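PDB 6TK9: purine nucleoside phosphorylase from Thermus thermophilus, which probably catalyses the reversible phosphorolysis of purine nucleosides such as inosine and guanosine, releasing the free base and ribose 1-phosphate. Local coordinates for residues 38-44 against 63-69; 119-125 against 177-181; 132-137 against 184-188; 54-60 against 79-85. All coordinates share one frame. Residues are numbered along the deposited sequence.

All four contacts belong to one phosphorylase-superfamily domain. Contacts 1 and 3 are strand pairings in its large mixed sheet, and contact 2 lies where the second strand pair begins. Contact 1 pairs strand 39-45 with 63-66 and 68-69; contacts 2 and 3, centres 21 Å apart, lie toward the two ends of the parallel pair 124-133 and 179-185. Contacts 1 and 3 are on opposite sides of the chain's centre, 31 Å centre to centre. Along the chain, contacts 1 and 4 alternate and close before 2 and 3 open, which alternate too. Contact 4, a loop pairing that supplies two of the phosphate's ligands, touches contact 3 through Tyr-83 and Tyr-84; both meet the same neighbouring subunit, tying the phosphate-binding loop to the oligomer.

Contact 1. Residues 38-44 against 63-69; sequences VEKVAEI and RLVLGRL
A classic beta bulge interrupts this antiparallel ladder: Val-41 N and Ala-42 N both donate to Leu-66 O, at 2.9 and 3.2 Å, and the register slips by one residue. The chain turns a corner at Val-41 (phi/psi -111/-32), and again at Gly-67 opposite, where a CB would collide with Glu-39 O. Before the bulge, Glu-39 N donates to Arg-68 O at 3.0 Å. The return bond runs from Arg-68 N to Glu-39 O, 3.1 Å. Past the bulge, Leu-66 N reaches Ala-42 O at 3.1 Å, Ile-44 N reaches Leu-64 O at 2.9 Å and Leu-64 N reaches Ile-44 O at 2.8 Å. The axes of 42-44 and 63-66 approach to 4.7 Å, their N-to-C directions 168° apart. Ala-42, Ile-44, Leu-64 and Leu-66 share one face, covered partly by helix 4-14; on the other, extended Glu-43 (chi1 and chi2 t) forms a salt bridge from OE2 to Arg-63 NH1, 2.8 Å. The whole is a bulged, bent antiparallel pair at one end of the phosphorylase's mixed sheet.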
loop_
_atom_site.group_PDB
_atom_site.type_symbol
_atom_site.label_atom_id
_atom_site.label_comp_id
_atom_site.label_asym_id
_atom_site.label_seq_id
_atom_site.Cartn_x
_atom_site.Cartn_y
_atom_site.Cartn_z
ATOM N N VAL A 38 -39.383 6.876 23.391
ATOM C CA VAL A 38 -40.396 6.048 22.667
ATOM C C VAL A 38 -41.685 5.977 23.499
ATOM O O VAL A 38 -41.587 5.754 24.707
ATOM C CB VAL A 38 -39.872 4.641 22.317
ATOM C CG1 VAL A 38 -40.939 3.795 21.639
ATOM C CG2 VAL A 38 -38.627 4.708 21.452
ATOM N N GLU A 39 -42.836 6.176 22.847
ATOM C CA GLU A 39 -44.188 5.868 23.375
ATOM C C GLU A 39 -44.293 4.354 23.454
ATOM O O GLU A 39 -44.587 3.750 22.426
ATOM C CB GLU A 39 -45.298 6.439 22.491
ATOM C CG GLU A 39 -46.688 6.363 23.109
ATOM C CD GLU A 39 -47.811 6.592 22.112
ATOM O OE1 GLU A 39 -47.529 7.020 20.967
ATOM O OE2 GLU A 39 -48.960 6.323 22.472
ATOM N N LYS A 40 -44.010 3.807 24.634
ATOM C CA LYS A 40 -43.869 2.355 24.888
ATOM C C LYS A 40 -45.243 1.694 24.730
ATOM O O LYS A 40 -46.213 2.243 25.246
ATOM C CB LYS A 40 -43.277 2.134 26.289
ATOM C CG LYS A 40 -41.797 1.758 26.351
ATOM C CD LYS A 40 -40.837 2.850 25.936
ATOM C CE LYS A 40 -40.065 3.488 27.073
ATOM N NZ LYS A 40 -40.160 4.972 27.019
ATOM N N VAL A 41 -45.314 0.559 24.029
ATOM C CA VAL A 41 -46.451 -0.410 24.123
ATOM C C VAL A 41 -45.943 -1.692 24.812
ATOM O O VAL A 41 -46.716 -2.303 25.572
ATOM C CB VAL A 41 -47.092 -0.655 22.740
ATOM C CG1 VAL A 41 -46.085 -1.124 21.708
ATOM C CG2 VAL A 41 -48.258 -1.621 22.807
ATOM N N ALA A 42 -44.666 -2.052 24.629
ATOM C CA ALA A 42 -43.991 -3.156 25.358
ATOM C C ALA A 42 -42.547 -2.770 25.677
ATOM O O ALA A 42 -41.959 -1.983 24.911
ATOM C CB ALA A 42 -44.005 -4.421 24.540
ATOM N N GLU A 43 -42.018 -3.317 26.773
ATOM C CA GLU A 43 -40.622 -3.142 27.245
ATOM C C GLU A 43 -40.195 -4.462 27.906
ATOM O O GLU A 43 -40.497 -4.649 29.105
ATOM C CB GLU A 43 -40.505 -1.929 28.178
ATOM C CG GLU A 43 -39.130 -1.772 28.833
ATOM C CD GLU A 43 -38.795 -0.394 29.402
ATOM O OE1 GLU A 43 -39.678 0.479 29.388
ATOM O OE2 GLU A 43 -37.640 -0.192 29.857
ATOM N N ILE A 44 -39.538 -5.346 27.144
ATOM C CA ILE A 44 -39.100 -6.703 27.584
ATOM C C ILE A 44 -37.579 -6.752 27.709
ATOM O O ILE A 44 -36.868 -6.673 26.711
ATOM C CB ILE A 44 -39.604 -7.761 26.591
ATOM C CG1 ILE A 44 -41.045 -7.491 26.140
ATOM C CG2 ILE A 44 -39.432 -9.146 27.196
ATOM C CD1 ILE A 44 -41.375 -8.069 24.793
ATOM N N ARG A 63 -32.762 -4.167 26.737
ATOM C CA ARG A 63 -34.236 -4.079 26.797
ATOM C C ARG A 63 -34.780 -3.961 25.381
ATOM O O ARG A 63 -34.364 -3.052 24.675
ATOM C CB ARG A 63 -34.653 -2.863 27.626
ATOM C CG ARG A 63 -34.091 -2.854 29.039
ATOM C CD ARG A 63 -35.030 -2.176 30.010
ATOM N NE ARG A 63 -35.057 -2.841 31.307
ATOM C CZ ARG A 63 -35.920 -2.569 32.285
ATOM N NH1 ARG A 63 -36.848 -1.632 32.133
ATOM N NH2 ARG A 63 -35.846 -3.242 33.421
ATOM N N LEU A 64 -35.678 -4.851 24.978
ATOM C CA LEU A 64 -36.401 -4.711 23.692
ATOM C C LEU A 64 -37.597 -3.777 23.916
ATOM O O LEU A 64 -38.387 -4.042 24.830
ATOM C CB LEU A 64 -36.846 -6.083 23.182
ATOM C CG LEU A 64 -37.346 -6.063 21.739
ATOM C CD1 LEU A 64 -36.194 -5.756 20.793
ATOM C CD2 LEU A 64 -38.021 -7.372 21.364
ATOM N N VAL A 65 -37.723 -2.724 23.112
ATOM C CA VAL A 65 -38.814 -1.716 23.226
ATOM C C VAL A 65 -39.598 -1.700 21.913
ATOM O O VAL A 65 -38.988 -1.424 20.870
ATOM C CB VAL A 65 -38.240 -0.329 23.553
ATOM C CG1 VAL A 65 -39.289 0.754 23.412
ATOM C CG2 VAL A 65 -37.605 -0.285 24.932
ATOM N N LEU A 66 -40.896 -2.004 21.974
ATOM C CA LEU A 66 -41.860 -1.804 20.864
ATOM C C LEU A 66 -42.685 -0.556 21.168
ATOM O O LEU A 66 -43.106 -0.389 22.335
ATOM C CB LEU A 66 -42.748 -3.041 20.729
ATOM C CG LEU A 66 -42.046 -4.277 20.166
ATOM C CD1 LEU A 66 -42.143 -5.440 21.132
ATOM C CD2 LEU A 66 -42.612 -4.671 18.815
ATOM N N GLY A 67 -42.888 0.296 20.164
ATOM C CA GLY A 67 -43.636 1.549 20.343
ATOM C C GLY A 67 -43.593 2.488 19.153
ATOM O O GLY A 67 -43.404 2.050 17.997
ATOM N N ARG A 68 -43.833 3.761 19.442
ATOM C CA ARG A 68 -43.994 4.833 18.433
ATOM C C ARG A 68 -42.896 5.860 18.719
ATOM O O ARG A 68 -42.713 6.223 19.888
ATOM C CB ARG A 68 -45.424 5.379 18.513
ATOM C CG ARG A 68 -45.906 6.123 17.278
ATOM C CD ARG A 68 -47.422 6.240 17.262
ATOM N NE ARG A 68 -48.005 4.969 16.848
ATOM C CZ ARG A 68 -48.108 4.542 15.581
ATOM N NH1 ARG A 68 -48.631 3.354 15.319
ATOM N NH2 ARG A 68 -47.671 5.287 14.574
ATOM N N LEU A 69 -42.125 6.210 17.697
ATOM C CA LEU A 69 -41.062 7.241 17.758
ATOM C C LEU A 69 -41.192 8.017 16.445
ATOM O O LEU A 69 -41.426 7.349 15.434
ATOM C CB LEU A 69 -39.711 6.545 17.921
ATOM C CG LEU A 69 -38.495 7.445 18.092
ATOM C CD1 LEU A 69 -38.578 8.246 19.381
ATOM C CD2 LEU A 69 -37.222 6.613 18.060
#

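Contact 2. Residues 119-125 against 177-181; sequences RFRAGGI and HLFEG
This is an aromatic packing contact between the turn leading into strand 124-133 and the start of its parallel neighbour, strand 179-185, with another subunit close by. Residues Arg-121 to Gly-124 form a type II turn, closed by Gly-124 N to Arg-121 O at 3.0 Å. Phe-179 (chi1 m) points its CB toward segment 119-125, over the Phe-120 ring (chi1 m). The two rings are oblique, centroids 4.9 Å apart and planes at 35°, and the CH-pi contacts are reciprocal: Phe-120 CA stands 4.0 Å from the Phe-179 centroid, and Phe-179 CB 4.0 Å from the Phe-120 centroid. Arg-121 CG meets the ring edge at Phe-179 CE2, 3.6 Å; Gly-124 CA is 4.1 Å from Phe-179 CE2, where a CB would clash. Phe-179 N makes a weak hydrogen bond to Ile-125 O (3.0 Å, N-H...O angle 120°), and a water links Ile-125 N (3.2 Å) to His-177 O (2.5 Å). Glu-180 forms a salt bridge with Arg-168 of the same chain. Strand bonding proper starts at Leu-127; within these two segments, apolar ring contacts outweigh direct hydrogen bonding.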
loop_
_atom_site.group_PDB
_atom_site.type_symbol
_atom_site.label_atom_id
_atom_site.label_comp_id
_atom_site.label_asym_id
_atom_site.label_seq_id
_atom_site.Cartn_x
_atom_site.Cartn_y
_atom_site.Cartn_z
ATOM N N ARG A 119 -9.364 13.187 8.970
ATOM C CA ARG A 119 -10.193 14.353 8.566
ATOM C C ARG A 119 -11.372 14.477 9.533
ATOM O O ARG A 119 -11.682 15.617 9.910
ATOM C CB ARG A 119 -10.659 14.216 7.111
ATOM C CG ARG A 119 -9.530 13.983 6.113
ATOM C CD ARG A 119 -9.536 14.938 4.934
ATOM N NE ARG A 119 -8.195 15.132 4.389
ATOM C CZ ARG A 119 -7.743 14.640 3.234
ATOM N NH1 ARG A 119 -8.524 13.910 2.450
ATOM N NH2 ARG A 119 -6.498 14.894 2.864
ATOM N N PHE A 120 -11.956 13.340 9.938
ATOM C CA PHE A 120 -13.055 13.202 10.938
ATOM C C PHE A 120 -12.709 13.951 12.241
ATOM O O PHE A 120 -11.525 14.243 12.491
ATOM C CB PHE A 120 -13.282 11.726 11.297
ATOM C CG PHE A 120 -13.896 10.810 10.259
ATOM C CD1 PHE A 120 -14.001 11.162 8.922
ATOM C CD2 PHE A 120 -14.325 9.545 10.636
ATOM C CE1 PHE A 120 -14.555 10.291 7.993
ATOM C CE2 PHE A 120 -14.884 8.676 9.711
ATOM C CZ PHE A 120 -14.997 9.051 8.388
ATOM N N ARG A 121 -13.726 14.225 13.069
ATOM C CA ARG A 121 -13.616 14.907 14.394
ATOM C C ARG A 121 -14.421 14.119 15.436
ATOM O O ARG A 121 -15.555 13.678 15.115
ATOM C CB ARG A 121 -14.114 16.364 14.325
ATOM C CG ARG A 121 -15.480 16.551 13.664
ATOM C CD ARG A 121 -16.260 17.808 14.048
ATOM N NE ARG A 121 -16.735 17.773 15.429
ATOM C CZ ARG A 121 -17.074 18.839 16.155
ATOM N NH1 ARG A 121 -17.005 20.055 15.638
ATOM N NH2 ARG A 121 -17.473 18.690 17.406
ATOM N N ALA A 122 -13.863 13.960 16.640
ATOM C CA ALA A 122 -14.599 13.561 17.864
ATOM C C ALA A 122 -15.902 14.370 17.943
ATOM O O ALA A 122 -15.857 15.610 17.683
ATOM C CB ALA A 122 -13.746 13.782 19.091
ATOM N N GLY A 123 -17.014 13.700 18.270
ATOM C CA GLY A 123 -18.365 14.290 18.314
ATOM C C GLY A 123 -19.125 14.163 16.994
ATOM O O GLY A 123 -20.362 14.348 17.016
ATOM N N GLY A 124 -18.448 13.866 15.878
ATOM C CA GLY A 124 -19.083 13.818 14.548
ATOM C C GLY A 124 -19.859 12.535 14.337
ATOM O O GLY A 124 -19.773 11.641 15.167
ATOM N N ILE A 125 -20.581 12.448 13.231
ATOM C CA ILE A 125 -21.435 11.282 12.875
ATOM C C ILE A 125 -21.002 10.771 11.488
ATOM O O ILE A 125 -20.819 11.603 10.552
ATOM C CB ILE A 125 -22.914 11.705 12.919
ATOM C CG1 ILE A 125 -23.330 12.197 14.307
ATOM C CG2 ILE A 125 -23.806 10.588 12.426
ATOM C CD1 ILE A 125 -24.757 12.695 14.373
ATOM N N HIS A 177 -22.945 18.397 9.126
ATOM C CA HIS A 177 -21.861 17.836 8.275
ATOM C C HIS A 177 -21.724 16.350 8.588
ATOM O O HIS A 177 -21.255 16.035 9.703
ATOM C CB HIS A 177 -20.511 18.545 8.448
ATOM C CG HIS A 177 -19.456 17.968 7.562
ATOM N ND1 HIS A 177 -19.712 17.611 6.243
ATOM C CD2 HIS A 177 -18.154 17.678 7.788
ATOM C CE1 HIS A 177 -18.614 17.135 5.705
ATOM N NE2 HIS A 177 -17.642 17.165 6.632
ATOM N N LEU A 178 -22.150 15.510 7.636
ATOM C CA LEU A 178 -22.217 14.025 7.726
ATOM C C LEU A 178 -20.948 13.441 7.102
ATOM O O LEU A 178 -20.849 13.480 5.850
ATOM C CB LEU A 178 -23.470 13.540 6.992
ATOM C CG LEU A 178 -23.736 12.035 6.999
ATOM C CD1 LEU A 178 -23.943 11.502 8.419
ATOM C CD2 LEU A 178 -24.947 11.723 6.145
ATOM N N PHE A 179 -20.017 12.976 7.951
ATOM C CA PHE A 179 -18.875 12.116 7.561
ATOM C C PHE A 179 -19.418 10.794 7.028
ATOM O O PHE A 179 -20.522 10.365 7.428
ATOM C CB PHE A 179 -17.924 11.827 8.717
ATOM C CG PHE A 179 -17.278 13.053 9.283
ATOM C CD1 PHE A 179 -16.400 13.796 8.516
ATOM C CD2 PHE A 179 -17.595 13.492 10.562
ATOM C CE1 PHE A 179 -15.808 14.936 9.040
ATOM C CE2 PHE A 179 -17.020 14.644 11.077
ATOM C CZ PHE A 179 -16.126 15.362 10.313
ATOM N N GLU A 180 -18.648 10.190 6.123
ATOM C CA GLU A 180 -19.010 8.955 5.392
ATOM C C GLU A 180 -17.787 8.038 5.409
ATOM O O GLU A 180 -16.672 8.571 5.455
ATOM C CB GLU A 180 -19.453 9.311 3.972
ATOM C CG GLU A 180 -20.577 10.343 3.909
ATOM C CD GLU A 180 -21.106 10.570 2.506
ATOM O OE1 GLU A 180 -20.479 10.061 1.549
ATOM O OE2 GLU A 180 -22.133 11.254 2.366
ATOM N N GLY A 181 -17.977 6.716 5.413
ATOM C CA GLY A 181 -16.846 5.805 5.189
ATOM C C GLY A 181 -17.127 4.355 5.509
ATOM O O GLY A 181 -18.317 3.954 5.653
HETATM O O HOH W 1 -21.349 15.378 12.113
#

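Contact 3. Residues 132-137 against 184-188; sequences INFAGA and AWFMG
Two parallel strands of the mixed sheet end here, and Trp-185, Ala-135 and Phe-134 carry the contact as they run into loops. Ile-132 stands beside Ala-184 (CA-CA 4.7 Å) and Asn-133 beside Trp-185 (CA-CA 5.2 Å). Trp-185 N donates to Ile-132 O at 3.0 Å, and Phe-134 N to Trp-185 O at 3.2 Å. With chi1 at 180° and chi2 at 20°, the indole lies against residues 135-137: Ala-135 CB sits over its face, 3.5 Å from the six-membered-ring centroid and 16° off the normal, a CH-pi contact. The ring edge of Phe-134 (chi1 t) meets Phe-186, Phe-134 CD2 to Phe-186 CD1 4.4 Å, and the ring packs on Phe-134 of a neighbouring subunit, placing these strand ends at the oligomer interface. Beyond the strands, Gly-136 turns the chain at positive phi (74/27), and Ala-137 CB comes back to Trp-185 CH2 at 4.2 Å. Where direct pairing stops, a water donates to Phe-134 O at 2.6 Å and accepts from Met-187 N at 2.9 Å.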
loop_
_atom_site.group_PDB
_atom_site.type_symbol
_atom_site.label_atom_id
_atom_site.label_comp_id
_atom_site.label_asym_id
_atom_site.label_seq_id
_atom_site.Cartn_x
_atom_site.Cartn_y
_atom_site.Cartn_z
ATOM N N ILE A 132 -15.668 -3.785 6.620
ATOM C CA ILE A 132 -14.535 -4.744 6.546
ATOM C C ILE A 132 -14.670 -5.642 7.767
ATOM O O ILE A 132 -14.831 -5.070 8.872
ATOM C CB ILE A 132 -13.189 -4.000 6.540
ATOM C CG1 ILE A 132 -12.866 -3.410 5.162
ATOM C CG2 ILE A 132 -12.085 -4.922 7.037
ATOM C CD1 ILE A 132 -11.661 -2.462 5.162
ATOM N N ASN A 133 -14.592 -6.964 7.584
ATOM C CA ASN A 133 -14.613 -7.933 8.711
ATOM C C ASN A 133 -13.178 -8.348 9.008
ATOM O O ASN A 133 -12.657 -9.127 8.222
ATOM C CB ASN A 133 -15.520 -9.128 8.412
ATOM C CG ASN A 133 -15.576 -10.150 9.522
ATOM O OD1 ASN A 133 -16.333 -11.098 9.433
ATOM N ND2 ASN A 133 -14.828 -9.948 10.589
ATOM N N PHE A 134 -12.586 -7.839 10.094
ATOM C CA PHE A 134 -11.234 -8.213 10.602
ATOM C C PHE A 134 -11.353 -8.969 11.929
ATOM O O PHE A 134 -10.367 -9.007 12.679
ATOM C CB PHE A 134 -10.363 -6.967 10.802
ATOM C CG PHE A 134 -8.881 -7.232 10.866
ATOM C CD1 PHE A 134 -8.184 -7.651 9.746
ATOM C CD2 PHE A 134 -8.191 -7.092 12.057
ATOM C CE1 PHE A 134 -6.818 -7.879 9.807
ATOM C CE2 PHE A 134 -6.828 -7.333 12.125
ATOM C CZ PHE A 134 -6.143 -7.713 10.999
ATOM N N ALA A 135 -12.516 -9.563 12.217
ATOM C CA ALA A 135 -12.814 -10.285 13.479
ATOM C C ALA A 135 -12.652 -11.806 13.313
ATOM O O ALA A 135 -12.529 -12.495 14.337
ATOM C CB ALA A 135 -14.203 -9.923 13.927
ATOM N N GLY A 136 -12.672 -12.321 12.080
ATOM C CA GLY A 136 -12.439 -13.749 11.793
ATOM C C GLY A 136 -13.623 -14.619 12.173
ATOM O O GLY A 136 -13.439 -15.816 12.424
ATOM N N ALA A 137 -14.824 -14.047 12.175
ATOM C CA ALA A 137 -16.085 -14.743 12.534
ATOM C C ALA A 137 -17.221 -14.257 11.627
ATOM O O ALA A 137 -17.202 -13.093 11.177
ATOM C CB ALA A 137 -16.394 -14.529 13.996
ATOM N N ALA A 184 -14.773 -0.879 10.048
ATOM C CA ALA A 184 -13.990 -2.105 10.353
ATOM C C ALA A 184 -14.402 -2.682 11.715
ATOM O O ALA A 184 -14.234 -1.990 12.782
ATOM C CB ALA A 184 -12.511 -1.793 10.335
ATOM N N TRP A 185 -14.893 -3.917 11.686
ATOM C CA TRP A 185 -15.159 -4.786 12.866
ATOM C C TRP A 185 -13.843 -5.339 13.413
ATOM O O TRP A 185 -13.315 -6.265 12.827
ATOM C CB TRP A 185 -16.125 -5.923 12.477
ATOM C CG TRP A 185 -16.482 -6.874 13.574
ATOM C CD1 TRP A 185 -16.377 -6.662 14.917
ATOM C CD2 TRP A 185 -17.090 -8.160 13.421
ATOM N NE1 TRP A 185 -16.842 -7.746 15.606
ATOM C CE2 TRP A 185 -17.283 -8.679 14.720
ATOM C CE3 TRP A 185 -17.456 -8.936 12.321
ATOM C CZ2 TRP A 185 -17.814 -9.939 14.947
ATOM C CZ3 TRP A 185 -17.974 -10.187 12.540
ATOM C CH2 TRP A 185 -18.156 -10.676 13.836
ATOM N N PHE A 186 -13.332 -4.750 14.488
ATOM C CA PHE A 186 -12.161 -5.222 15.273
ATOM C C PHE A 186 -12.713 -6.019 16.445
ATOM O O PHE A 186 -13.644 -5.523 17.078
ATOM C CB PHE A 186 -11.334 -4.029 15.756
ATOM C CG PHE A 186 -10.072 -4.384 16.493
ATOM C CD1 PHE A 186 -8.958 -4.849 15.806
ATOM C CD2 PHE A 186 -9.990 -4.248 17.866
ATOM C CE1 PHE A 186 -7.785 -5.160 16.478
ATOM C CE2 PHE A 186 -8.819 -4.575 18.537
ATOM C CZ PHE A 186 -7.709 -5.016 17.840
ATOM N N MET A 187 -12.192 -7.216 16.713
ATOM C CA MET A 187 -12.879 -8.183 17.609
ATOM C C MET A 187 -12.892 -7.640 19.041
ATOM O O MET A 187 -13.885 -7.864 19.738
ATOM C CB MET A 187 -12.226 -9.564 17.584
ATOM C CG MET A 187 -10.840 -9.604 18.170
ATOM S SD MET A 187 -10.176 -11.246 17.949
ATOM C CE MET A 187 -11.302 -12.194 18.973
ATOM N N GLY A 188 -11.827 -6.960 19.463
ATOM C CA GLY A 188 -11.691 -6.482 20.849
ATOM C C GLY A 188 -11.646 -7.655 21.819
ATOM O O GLY A 188 -11.420 -8.792 21.399
HETATM O O HOH W 2 -10.082 -8.342 15.155
#

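Contact 4. Residues 54-60 against 79-85; sequences VSTAPGH and GRVHYYE. With PO4 (phosphate ion), chain G.
A phosphate-binding pocket, consistent with the phosphate site of a purine nucleoside phosphorylase, is built on this pairing of two loops, 54-60 and 79-85. The bound ion, probably from the crystallisation liquor, accepts at O1 from His-82 NE2 (2.7 Å) and Arg-80 NH1 (3.1 Å); Ser-29, Ala-112 and Ser-211 bind it too. Arg-80 NH1 also donates to the backbone of Thr-110. His-60 (chi1 m) accepts at ND1 from Arg-80 N, 2.8 Å, and the edge of the His-82 ring meets its face in an offset edge-to-face pair, centroids 4.9 Å apart, ring planes at 90°. A type II turn from Ala-57 to His-60 brings His-60 back against Gly-79, CA-CA 3.8 Å; a CB on Gly-79 would strike His-60 CA. Glu-85 ties the other end: OE1 accepts from Thr-56 N (2.8 Å) and Thr-56 OG1 (2.5 Å), while OE2 accepts from His-82 N (2.6 Å) and His-82 ND1 (2.8 Å), a His-carboxylate hydrogen bond that leaves NE2 directed at the phosphate. Ser-55 OG donates to Arg-80 O at 3.1 Å.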
loop_
_atom_site.group_PDB
_atom_site.type_symbol
_atom_site.label_atom_id
_atom_site.label_comp_id
_atom_site.label_asym_id
_atom_site.label_seq_id
_atom_site.Cartn_x
_atom_site.Cartn_y
_atom_site.Cartn_z
ATOM N N VAL A 54 -28.053 -11.837 26.791
ATOM C CA VAL A 54 -28.182 -10.649 27.681
ATOM C C VAL A 54 -26.927 -9.791 27.516
ATOM O O VAL A 54 -25.831 -10.342 27.435
ATOM C CB VAL A 54 -28.424 -11.021 29.160
ATOM C CG1 VAL A 54 -29.565 -12.014 29.297
ATOM C CG2 VAL A 54 -27.169 -11.539 29.847
ATOM N N SER A 55 -27.119 -8.479 27.523
ATOM C CA SER A 55 -26.076 -7.432 27.450
ATOM C C SER A 55 -25.257 -7.411 28.739
ATOM O O SER A 55 -25.856 -7.372 29.803
ATOM C CB SER A 55 -26.745 -6.114 27.179
ATOM O OG SER A 55 -27.515 -6.198 25.982
ATOM N N THR A 56 -23.929 -7.443 28.637
ATOM C CA THR A 56 -23.023 -7.295 29.802
ATOM C C THR A 56 -22.160 -6.045 29.623
ATOM O O THR A 56 -21.517 -5.636 30.605
ATOM C CB THR A 56 -22.185 -8.561 30.031
ATOM O OG1 THR A 56 -21.193 -8.660 29.012
ATOM C CG2 THR A 56 -23.017 -9.825 30.052
ATOM N N ALA A 57 -22.160 -5.430 28.439
ATOM C CA ALA A 57 -21.250 -4.302 28.122
ATOM C C ALA A 57 -21.732 -3.038 28.829
ATOM O O ALA A 57 -22.933 -2.844 28.993
ATOM C CB ALA A 57 -21.191 -4.111 26.633
ATOM N N PRO A 58 -20.839 -2.115 29.248
ATOM C CA PRO A 58 -21.286 -0.826 29.768
ATOM C C PRO A 58 -22.110 -0.033 28.730
ATOM O O PRO A 58 -21.736 0.001 27.547
ATOM C CB PRO A 58 -19.983 -0.105 30.163
ATOM C CG PRO A 58 -18.928 -1.194 30.244
ATOM C CD PRO A 58 -19.375 -2.253 29.257
ATOM N N GLY A 59 -23.230 0.552 29.186
ATOM C CA GLY A 59 -24.104 1.453 28.407
ATOM C C GLY A 59 -25.083 0.707 27.513
ATOM O O GLY A 59 -25.508 1.271 26.485
ATOM N N HIS A 60 -25.428 -0.520 27.888
ATOM C CA HIS A 60 -26.394 -1.401 27.185
ATOM C C HIS A 60 -27.373 -1.931 28.229
ATOM O O HIS A 60 -27.007 -2.886 28.949
ATOM C CB HIS A 60 -25.666 -2.549 26.459
ATOM C CG HIS A 60 -24.722 -2.091 25.400
ATOM N ND1 HIS A 60 -25.014 -2.207 24.053
ATOM C CD2 HIS A 60 -23.515 -1.487 25.490
ATOM C CE1 HIS A 60 -24.025 -1.700 23.354
ATOM N NE2 HIS A 60 -23.082 -1.249 24.218
ATOM N N GLY A 79 -29.493 -1.079 23.703
ATOM C CA GLY A 79 -28.225 -1.835 23.833
ATOM C C GLY A 79 -28.229 -3.119 23.009
ATOM O O GLY A 79 -29.294 -3.466 22.459
ATOM N N ARG A 80 -27.081 -3.805 22.943
ATOM C CA ARG A 80 -26.826 -5.014 22.103
ATOM C C ARG A 80 -25.768 -5.880 22.789
ATOM O O ARG A 80 -25.355 -5.530 23.925
ATOM C CB ARG A 80 -26.366 -4.676 20.678
ATOM C CG ARG A 80 -25.188 -3.711 20.594
ATOM C CD ARG A 80 -24.244 -3.985 19.439
ATOM N NE ARG A 80 -24.770 -3.547 18.158
ATOM C CZ ARG A 80 -24.696 -2.304 17.693
ATOM N NH1 ARG A 80 -24.127 -1.354 18.418
ATOM N NH2 ARG A 80 -25.219 -2.007 16.510
ATOM N N VAL A 81 -25.383 -6.980 22.137
ATOM C CA VAL A 81 -24.318 -7.904 22.611
ATOM C C VAL A 81 -23.172 -7.890 21.599
ATOM O O VAL A 81 -23.376 -7.527 20.414
ATOM C CB VAL A 81 -24.866 -9.317 22.861
ATOM C CG1 VAL A 81 -25.959 -9.283 23.917
ATOM C CG2 VAL A 81 -25.364 -9.985 21.590
ATOM N N HIS A 82 -21.986 -8.239 22.066
ATOM C CA HIS A 82 -20.745 -8.224 21.256
ATOM C C HIS A 82 -20.106 -9.608 21.279
ATOM O O HIS A 82 -20.266 -10.358 22.275
ATOM C CB HIS A 82 -19.796 -7.150 21.782
ATOM C CG HIS A 82 -20.478 -5.838 21.985
ATOM N ND1 HIS A 82 -21.058 -5.488 23.187
ATOM C CD2 HIS A 82 -20.701 -4.811 21.135
ATOM C CE1 HIS A 82 -21.598 -4.292 23.070
ATOM N NE2 HIS A 82 -21.392 -3.853 21.823
ATOM N N TYR A 83 -19.393 -9.902 20.211
ATOM C CA TYR A 83 -18.441 -11.028 20.097
ATOM C C TYR A 83 -17.408 -10.945 21.227
ATOM O O TYR A 83 -17.049 -11.995 21.731
ATOM C CB TYR A 83 -17.847 -11.014 18.689
ATOM C CG TYR A 83 -16.983 -12.192 18.355
ATOM C CD1 TYR A 83 -17.532 -13.445 18.194
ATOM C CD2 TYR A 83 -15.626 -12.037 18.122
ATOM C CE1 TYR A 83 -16.750 -14.530 17.836
ATOM C CE2 TYR A 83 -14.824 -13.113 17.773
ATOM C CZ TYR A 83 -15.388 -14.368 17.633
ATOM O OH TYR A 83 -14.608 -15.435 17.292
ATOM N N TYR A 84 -16.985 -9.766 21.681
ATOM C CA TYR A 84 -15.912 -9.695 22.712
ATOM C C TYR A 84 -16.436 -10.245 24.034
ATOM O O TYR A 84 -15.614 -10.720 24.802
ATOM C CB TYR A 84 -15.279 -8.309 22.894
ATOM C CG TYR A 84 -16.237 -7.184 23.181
ATOM C CD1 TYR A 84 -16.831 -7.059 24.433
ATOM C CD2 TYR A 84 -16.549 -6.245 22.210
ATOM C CE1 TYR A 84 -17.728 -6.043 24.705
ATOM C CE2 TYR A 84 -17.431 -5.210 22.475
ATOM C CZ TYR A 84 -18.027 -5.118 23.723
ATOM O OH TYR A 84 -18.907 -4.117 24.002
ATOM N N GLU A 85 -17.748 -10.201 24.274
ATOM C CA GLU A 85 -18.370 -10.717 25.525
ATOM C C GLU A 85 -18.391 -12.244 25.489
ATOM O O GLU A 85 -18.720 -12.821 26.516
ATOM C CB GLU A 85 -19.804 -10.224 25.709
ATOM C CG GLU A 85 -19.937 -8.718 25.868
ATOM C CD GLU A 85 -21.380 -8.266 25.734
ATOM O OE1 GLU A 85 -22.139 -8.501 26.695
ATOM O OE2 GLU A 85 -21.757 -7.744 24.651
HETATM P P PO4 G . -21.131 -0.372 20.200
HETATM O O1 PO4 G . -22.020 -1.535 20.667
HETATM O O2 PO4 G . -19.953 -0.202 21.155
HETATM O O3 PO4 G . -21.912 0.926 20.163
HETATM O O4 PO4 G . -20.651 -0.679 18.784
#